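Local coordinates for iron-regulated outer membrane protein (Neisseria meningitidis, PDB 4B7O), which transports iron across the outer membrane as a TonB-dependent transporter, probably taking it up as siderophore complexes, at residues S269-Q274 with T306-T311; D122-D127 with Y331-K336. All coordinates share one frame; numbering follows the deposited sequence.

Contact 1: residues S269-Q274 with T306-T311. Unlike the reference sequence in segment 269-274: Glu272 (reference Lys).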
ATOM      1  N   SER A 269      20.697   2.206  -3.447  1.00 29.66           N
ATOM      2  CA  SER A 269      20.276   1.285  -2.513  1.00 32.00           C
ATOM      3  C   SER A 269      19.721   0.010  -3.097  1.00 32.88           C
ATOM      4  O   SER A 269      19.063  -0.003  -4.198  1.00 26.45           O
ATOM      5  CB  SER A 269      19.225   1.976  -1.618  1.00 33.32           C
ATOM      6  OG  SER A 269      17.997   1.970  -2.289  1.00 37.34           O
ATOM      7  N   HIS A 270      19.901  -1.041  -2.290  1.00 29.99           N
ATOM      8  CA  HIS A 270      19.272  -2.331  -2.596  1.00 32.22           C
ATOM      9  C   HIS A 270      18.512  -2.985  -1.490  1.00 31.47           C
ATOM     10  O   HIS A 270      18.996  -3.143  -0.370  1.00 31.97           O
ATOM     11  CB  HIS A 270      20.251  -3.322  -3.202  1.00 31.41           C
ATOM     12  CG  HIS A 270      19.586  -4.566  -3.610  1.00 37.43           C
ATOM     13  ND1 HIS A 270      18.863  -4.659  -4.753  1.00 38.50           N
ATOM     14  CD2 HIS A 270      19.446  -5.789  -2.948  1.00 40.80           C
ATOM     15  CE1 HIS A 270      18.320  -5.871  -4.832  1.00 38.71           C
ATOM     16  NE2 HIS A 270      18.685  -6.569  -3.719  1.00 42.23           N
ATOM     17  N   MET A 271      17.305  -3.405  -1.809  1.00 32.62           N
ATOM     18  CA  MET A 271      16.427  -3.934  -0.799  1.00 37.00           C
ATOM     19  C   MET A 271      15.738  -5.225  -1.253  1.00 40.39           C
ATOM     20  O   MET A 271      15.272  -5.279  -2.394  1.00 39.09           O
ATOM     21  CB  MET A 271      15.381  -2.876  -0.481  1.00 36.05           C
ATOM     22  CG  MET A 271      14.100  -3.389   0.099  1.00 45.43           C
ATOM     23  SD  MET A 271      13.111  -1.928   0.558  1.00 53.30           S
ATOM     24  CE  MET A 271      11.517  -2.502  -0.079  1.00 61.91           C
ATOM     25  N   GLU A 272      15.643  -6.220  -0.353  1.00 35.29           N
ATOM     26  CA  GLU A 272      14.785  -7.389  -0.571  1.00 42.13           C
ATOM     27  C   GLU A 272      13.877  -7.661   0.591  1.00 40.30           C
ATOM     28  O   GLU A 272      14.307  -7.556   1.742  1.00 46.26           O
ATOM     29  CB  GLU A 272      15.595  -8.656  -0.735  1.00 45.07           C
ATOM     30  CG  GLU A 272      16.498  -8.599  -1.941  1.00 59.60           C
ATOM     31  CD  GLU A 272      16.514  -9.884  -2.756  1.00 70.56           C
ATOM     32  OE1 GLU A 272      16.364 -11.026  -2.184  1.00 66.53           O
ATOM     33  OE2 GLU A 272      16.706  -9.709  -3.984  1.00 64.06           O
ATOM     34  N   ASP A 273      12.660  -8.080   0.292  1.00 36.38           N
ATOM     35  CA  ASP A 273      11.661  -8.388   1.287  1.00 36.47           C
ATOM     36  C   ASP A 273      11.057  -9.709   0.823  1.00 35.43           C
ATOM     37  O   ASP A 273      10.518  -9.789  -0.275  1.00 36.76           O
ATOM     38  CB  ASP A 273      10.603  -7.297   1.278  1.00 37.31           C
ATOM     39  CG  ASP A 273       9.740  -7.290   2.525  1.00 46.45           C
ATOM     40  OD1 ASP A 273       9.477  -8.343   3.140  1.00 51.42           O
ATOM     41  OD2 ASP A 273       9.296  -6.193   2.902  1.00 56.61           O
ATOM     42  N   GLN A 274      11.148 -10.741   1.631  1.00 31.85           N
ATOM     43  CA  GLN A 274      10.780 -12.049   1.160  1.00 37.13           C
ATOM     44  C   GLN A 274       9.921 -12.826   2.136  1.00 38.94           C
ATOM     45  O   GLN A 274      10.224 -12.850   3.320  1.00 42.16           O
ATOM     46  CB  GLN A 274      12.017 -12.846   0.839  1.00 37.65           C
ATOM     47  CG  GLN A 274      11.685 -14.246   0.377  1.00 45.07           C
ATOM     48  CD  GLN A 274      12.905 -14.928  -0.221  1.00 45.47           C
ATOM     49  OE1 GLN A 274      13.705 -15.497   0.486  1.00 50.49           O
ATOM     50  NE2 GLN A 274      13.037 -14.863  -1.512  1.00 51.39           N
ATOM     51  N   THR A 306       7.575 -15.507  -1.994  1.00 43.24           N
ATOM     52  CA  THR A 306       7.192 -14.249  -2.601  1.00 45.31           C
ATOM     53  C   THR A 306       8.159 -13.124  -2.190  1.00 46.35           C
ATOM     54  O   THR A 306       8.403 -12.867  -1.001  1.00 43.54           O
ATOM     55  CB  THR A 306       5.739 -13.900  -2.262  1.00 46.15           C
ATOM     56  OG1 THR A 306       4.940 -15.057  -2.496  1.00 48.81           O
ATOM     57  CG2 THR A 306       5.229 -12.775  -3.195  1.00 47.23           C
ATOM     58  N   THR A 307       8.702 -12.454  -3.188  1.00 45.74           N
ATOM     59  CA  THR A 307       9.793 -11.526  -2.975  1.00 47.92           C
ATOM     60  C   THR A 307       9.534 -10.201  -3.683  1.00 45.70           C
ATOM     61  O   THR A 307       9.067 -10.182  -4.808  1.00 42.28           O
ATOM     62  CB  THR A 307      11.090 -12.116  -3.529  1.00 50.44           C
ATOM     63  OG1 THR A 307      11.236 -13.446  -3.011  1.00 59.38           O
ATOM     64  CG2 THR A 307      12.284 -11.258  -3.131  1.00 49.67           C
ATOM     65  N   GLN A 308       9.823  -9.105  -3.002  1.00 43.18           N
ATOM     66  CA  GLN A 308       9.853  -7.793  -3.617  1.00 39.99           C
ATOM     67  C   GLN A 308      11.270  -7.297  -3.458  1.00 38.28           C
ATOM     68  O   GLN A 308      11.824  -7.321  -2.347  1.00 39.03           O
ATOM     69  CB  GLN A 308       8.877  -6.846  -2.903  1.00 40.73           C
ATOM     70  CG  GLN A 308       8.695  -5.507  -3.619  1.00 45.07           C
ATOM     71  CD  GLN A 308       7.560  -4.671  -3.041  1.00 49.97           C
ATOM     72  OE1 GLN A 308       6.450  -4.683  -3.556  1.00 51.28           O
ATOM     73  NE2 GLN A 308       7.829  -3.969  -1.939  1.00 55.81           N
ATOM     74  N   SER A 309      11.860  -6.844  -4.549  1.00 38.60           N
ATOM     75  CA  SER A 309      13.232  -6.328  -4.551  1.00 40.56           C
ATOM     76  C   SER A 309      13.261  -4.987  -5.180  1.00 38.66           C
ATOM     77  O   SER A 309      12.514  -4.728  -6.101  1.00 41.56           O
ATOM     78  CB  SER A 309      14.151  -7.217  -5.386  1.00 41.33           C
ATOM     79  OG  SER A 309      14.486  -8.286  -4.553  1.00 56.13           O
ATOM     80  N   ASN A 310      14.184  -4.157  -4.734  1.00 41.19           N
ATOM     81  CA  ASN A 310      14.264  -2.794  -5.216  1.00 40.40           C
ATOM     82  C   ASN A 310      15.707  -2.342  -5.331  1.00 37.95           C
ATOM     83  O   ASN A 310      16.449  -2.360  -4.342  1.00 37.60           O
ATOM     84  CB  ASN A 310      13.515  -1.882  -4.230  1.00 51.39           C
ATOM     85  CG  ASN A 310      13.088  -0.572  -4.863  1.00 73.73           C
ATOM     86  OD1 ASN A 310      13.149  -0.407  -6.098  1.00 81.36           O
ATOM     87  ND2 ASN A 310      12.637   0.376  -4.028  1.00 80.13           N
ATOM     88  N   THR A 311      16.114  -1.916  -6.513  1.00 33.01           N
ATOM     89  CA  THR A 311      17.386  -1.229  -6.645  1.00 33.68           C
ATOM     90  C   THR A 311      17.152   0.222  -7.007  1.00 34.61           C
ATOM     91  O   THR A 311      16.498   0.545  -8.014  1.00 35.88           O
ATOM     92  CB  THR A 311      18.240  -1.889  -7.740  1.00 32.89           C
ATOM     93  OG1 THR A 311      18.296  -3.270  -7.426  1.00 40.11           O
ATOM     94  CG2 THR A 311      19.629  -1.345  -7.732  1.00 28.79           C
TER
HETATM   95  O   HOH W   1      16.451  -0.026  -2.463  1.00 37.23           O

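Contact 2: residues D122-D127 with Y331-K336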
ATOM      1  N   ASP A 122      10.562   4.521  -1.274  1.00 37.61           N
ATOM      2  CA  ASP A 122      11.537   5.376  -1.944  1.00 37.36           C
ATOM      3  C   ASP A 122      11.114   5.901  -3.323  1.00 39.64           C
ATOM      4  O   ASP A 122      11.947   6.099  -4.215  1.00 36.74           O
ATOM      5  CB  ASP A 122      12.866   4.668  -1.994  1.00 40.00           C
ATOM      6  CG  ASP A 122      13.435   4.446  -0.617  1.00 46.22           C
ATOM      7  OD1 ASP A 122      13.297   5.353   0.242  1.00 49.61           O
ATOM      8  OD2 ASP A 122      14.028   3.378  -0.384  1.00 48.11           O
ATOM      9  N   ASN A 123       9.814   6.141  -3.482  1.00 35.18           N
ATOM     10  CA  ASN A 123       9.326   6.640  -4.738  1.00 41.18           C
ATOM     11  C   ASN A 123       9.426   5.638  -5.919  1.00 43.49           C
ATOM     12  O   ASN A 123       9.692   6.028  -7.042  1.00 38.70           O
ATOM     13  CB  ASN A 123      10.038   7.956  -5.118  1.00 42.48           C
ATOM     14  CG  ASN A 123       9.125   8.870  -5.936  1.00 44.38           C
ATOM     15  OD1 ASN A 123       7.908   8.864  -5.741  1.00 41.14           O
ATOM     16  ND2 ASN A 123       9.701   9.635  -6.860  1.00 39.89           N
ATOM     17  N   ALA A 124       9.230   4.352  -5.642  1.00 40.81           N
ATOM     18  CA  ALA A 124       9.120   3.358  -6.666  1.00 36.04           C
ATOM     19  C   ALA A 124       7.955   2.471  -6.322  1.00 33.24           C
ATOM     20  O   ALA A 124       7.825   2.030  -5.203  1.00 37.31           O
ATOM     21  CB  ALA A 124      10.395   2.544  -6.730  1.00 35.09           C
ATOM     22  N   TYR A 125       7.134   2.156  -7.311  1.00 31.65           N
ATOM     23  CA  TYR A 125       5.954   1.386  -7.068  1.00 31.10           C
ATOM     24  C   TYR A 125       5.436   0.894  -8.418  1.00 32.46           C
ATOM     25  O   TYR A 125       5.645   1.492  -9.457  1.00 37.55           O
ATOM     26  CB  TYR A 125       4.886   2.289  -6.404  1.00 34.32           C
ATOM     27  CG  TYR A 125       4.643   3.639  -7.151  1.00 30.87           C
ATOM     28  CD1 TYR A 125       5.405   4.762  -6.870  1.00 32.40           C
ATOM     29  CD2 TYR A 125       3.656   3.764  -8.104  1.00 33.31           C
ATOM     30  CE1 TYR A 125       5.215   5.974  -7.543  1.00 34.03           C
ATOM     31  CE2 TYR A 125       3.436   4.972  -8.760  1.00 36.54           C
ATOM     32  CZ  TYR A 125       4.229   6.064  -8.464  1.00 35.69           C
ATOM     33  OH  TYR A 125       4.015   7.246  -9.103  1.00 44.44           O
ATOM     34  N   SER A 126       4.647  -0.142  -8.367  1.00 36.11           N
ATOM     35  CA  SER A 126       4.204  -0.832  -9.543  1.00 37.29           C
ATOM     36  C   SER A 126       2.737  -1.020  -9.292  1.00 36.86           C
ATOM     37  O   SER A 126       2.311  -1.020  -8.158  1.00 40.50           O
ATOM     38  CB  SER A 126       4.895  -2.209  -9.543  1.00 36.40           C
ATOM     39  OG  SER A 126       4.178  -3.141 -10.283  1.00 41.78           O
ATOM     40  N   ASP A 127       1.953  -1.196 -10.340  1.00 40.07           N
ATOM     41  CA  ASP A 127       0.543  -1.301 -10.120  1.00 39.95           C
ATOM     42  C   ASP A 127      -0.004  -2.632 -10.565  1.00 39.42           C
ATOM     43  O   ASP A 127      -1.205  -2.906 -10.427  1.00 43.95           O
ATOM     44  CB  ASP A 127      -0.179  -0.090 -10.744  1.00 46.66           C
ATOM     45  CG  ASP A 127      -0.171  -0.096 -12.254  1.00 52.45           C
ATOM     46  OD1 ASP A 127       0.739  -0.707 -12.854  1.00 51.39           O
ATOM     47  OD2 ASP A 127      -1.076   0.548 -12.830  1.00 57.43           O
ATOM     48  N   TYR A 331      14.907   3.419 -10.751  1.00 33.52           N
ATOM     49  CA  TYR A 331      14.843   2.214 -10.061  1.00 32.11           C
ATOM     50  C   TYR A 331      14.452   1.018 -10.927  1.00 32.52           C
ATOM     51  O   TYR A 331      13.921   1.159 -12.030  1.00 29.81           O
ATOM     52  CB  TYR A 331      13.830   2.398  -8.915  1.00 37.68           C
ATOM     53  CG  TYR A 331      12.444   2.587  -9.409  1.00 36.52           C
ATOM     54  CD1 TYR A 331      11.642   1.520  -9.662  1.00 36.31           C
ATOM     55  CD2 TYR A 331      11.963   3.875  -9.686  1.00 41.41           C
ATOM     56  CE1 TYR A 331      10.361   1.716 -10.153  1.00 43.76           C
ATOM     57  CE2 TYR A 331      10.699   4.082 -10.161  1.00 39.41           C
ATOM     58  CZ  TYR A 331       9.908   3.009 -10.387  1.00 41.09           C
ATOM     59  OH  TYR A 331       8.648   3.225 -10.842  1.00 49.40           O
ATOM     60  N   VAL A 332      14.612  -0.155 -10.320  1.00 33.28           N
ATOM     61  CA  VAL A 332      14.177  -1.460 -10.879  1.00 33.70           C
ATOM     62  C   VAL A 332      13.513  -2.228  -9.784  1.00 31.49           C
ATOM     63  O   VAL A 332      14.086  -2.502  -8.757  1.00 32.99           O
ATOM     64  CB  VAL A 332      15.415  -2.283 -11.311  1.00 38.25           C
ATOM     65  CG1 VAL A 332      14.991  -3.551 -12.003  1.00 39.85           C
ATOM     66  CG2 VAL A 332      16.342  -1.432 -12.194  1.00 39.84           C
ATOM     67  N   LEU A 333      12.291  -2.577  -9.979  1.00 35.12           N
ATOM     68  CA  LEU A 333      11.550  -3.177  -8.938  1.00 34.14           C
ATOM     69  C   LEU A 333      11.176  -4.565  -9.438  1.00 38.19           C
ATOM     70  O   LEU A 333      10.585  -4.707 -10.511  1.00 33.20           O
ATOM     71  CB  LEU A 333      10.289  -2.362  -8.771  1.00 36.93           C
ATOM     72  CG  LEU A 333       9.768  -2.173  -7.366  1.00 48.16           C
ATOM     73  CD1 LEU A 333       8.516  -1.302  -7.392  1.00 51.16           C
ATOM     74  CD2 LEU A 333       9.463  -3.496  -6.681  1.00 49.64           C
ATOM     75  N   GLU A 334      11.530  -5.593  -8.675  1.00 38.96           N
ATOM     76  CA  GLU A 334      11.198  -6.948  -9.065  1.00 41.39           C
ATOM     77  C   GLU A 334      10.289  -7.567  -8.033  1.00 40.41           C
ATOM     78  O   GLU A 334      10.589  -7.547  -6.859  1.00 42.18           O
ATOM     79  CB  GLU A 334      12.445  -7.838  -9.247  1.00 41.00           C
ATOM     80  CG  GLU A 334      13.513  -7.257 -10.180  1.00 54.16           C
ATOM     81  CD  GLU A 334      13.562  -7.822 -11.629  1.00 56.43           C
ATOM     82  OE1 GLU A 334      12.570  -8.448 -12.116  1.00 55.10           O
ATOM     83  OE2 GLU A 334      14.622  -7.606 -12.292  1.00 52.57           O
ATOM     84  N   LYS A 335       9.189  -8.121  -8.502  1.00 37.09           N
ATOM     85  CA  LYS A 335       8.259  -8.885  -7.732  1.00 39.20           C
ATOM     86  C   LYS A 335       8.448 -10.314  -8.324  1.00 40.24           C
ATOM     87  O   LYS A 335       8.380 -10.456  -9.548  1.00 40.18           O
ATOM     88  CB  LYS A 335       6.833  -8.329  -7.974  1.00 36.87           C
ATOM     89  CG  LYS A 335       5.715  -8.767  -7.018  1.00 44.65           C
ATOM     90  CD  LYS A 335       5.365  -7.703  -5.919  1.00 54.83           C
ATOM     91  CE  LYS A 335       3.907  -7.114  -5.932  1.00 62.38           C
ATOM     92  NZ  LYS A 335       2.658  -7.952  -5.664  1.00 41.98           N
ATOM     93  N   LYS A 336       8.699 -11.332  -7.469  1.00 40.50           N
ATOM     94  CA  LYS A 336       8.897 -12.764  -7.842  1.00 43.15           C
ATOM     95  C   LYS A 336       8.023 -13.677  -7.023  1.00 43.84           C
ATOM     96  O   LYS A 336       7.918 -13.520  -5.805  1.00 44.40           O
ATOM     97  CB  LYS A 336      10.326 -13.253  -7.615  1.00 48.59           C
ATOM     98  CG  LYS A 336      11.405 -12.411  -8.296  1.00 64.56           C
ATOM     99  CD  LYS A 336      12.826 -12.915  -7.987  1.00 69.00           C
ATOM    100  CE  LYS A 336      13.881 -11.801  -8.069  1.00 63.24           C
ATOM    101  NZ  LYS A 336      15.239 -12.380  -7.822  1.00 65.82           N
TER

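Contact 1: residues S269-Q274 with T306-T311
Gln274 keeps its side chain extended (chi1 178°), while Thr307 turns OG1 beside its own backbone N, and the two polar ends meet: Gln274 NE2 donates to Thr307 OG1 at 2.7 Å. The bond is almost straight (176°) and lies in the amide plane. It illustrates a feature of antiparallel ladders: in the non-hydrogen-bonded pairs here the CA atoms lie closer than in the hydrogen-bonded ones, so suitable polar side chains can bond across. Glu272 and Ser309 form the next such pair. The bend of Glu272 at its second torsion brings OE2 within bonding distance, and Ser309 OG donates to Glu272 OE2 at 2.7 Å from well above the carboxylate plane. At the third, His270 ND1 and Thr311 OG1 share a hydrogen bond of 3.1 Å at the edge of the imidazole. In the alternate pairs the backbone does the work: Met271 and Asn310 are joined by reciprocal N-H to O bonds, and so are Asp273 and Gln308, where Asp273 N reaches Gln308 O at 2.9 Å. The face of this strand pair that is turned to the plug carries Met271, Asp273, Gln308 and Asn310: Met271 rests on Val139 and Leu143, and Asp273 and Gln308 on Phe137. Strand 246-259 continues the wall beyond 269-274, bonding the backbones of His270, Glu272 and Gln274, and strand 323-339 continues it beyond 306-311.

Contact 2: residues D122-D127 with Y331-K336
Ala124 and Tyr331 meet where the plug domain of a TonB-dependent transporter lies against the inside of its beta-barrel. The methyl of Ala124 sits over the centre of one face of the Tyr331 ring, a CH-pi contact with Ala124 CB 3.3 Å from the ring centroid and 10° off the ring normal. The first torsion of Tyr331 (chi1 67°) places CG between the backbone N and the carbonyl carbon and carries the ring inward from the strand to Ala124, and a second torsion near 90° turns its face to the methyl. Its phenolic end thereby lies near the backbone of Tyr125. Leu333, two residues further on and on the same side of the strand, adds a second apolar point. Its first torsion departs from a staggered value (chi1 -143°), and CD1 lies against the loop backbone and more loosely against Ser126 CB. No hydrogen bond joins the two segments, but flanking ones fix the loop to the wall: Asn123 O accepts from Asn329 ND2, and Asp127 forms a salt bridge with Lys442 and a hydrogen bond with Gln387. Tyr125 directs its CB away from the strand, and its OH bonds Ile160 N. Leu333 CD1 lies 3.7 Å from both Tyr125 N and Tyr125 CA.

Overall arrangement
The two contacts, their centres about 9 Å apart, contrast a barrel wall with what fills it. Contact 1 joins wall strands 264-276 and 303-320 and is partly buried, held by a backbone ladder and by polar side-chain pairs. Contact 2 is buried, lies nearer the centre of the chain, and sets an irregular plug loop against strand 323-339 by largely apolar packing and a CH-pi contact. Their strands 303-320 and 323-339 are neighbours in chain and sheet, with probable backbone hydrogen bonds from Ser309 N to Glu334 O and from Lys336 N to Thr307 O. Inside, the side chains of Gln308 and Asn310 touch Leu333, and Asn310 also touches Tyr331, so the plug-facing surfaces of both contacts adjoin.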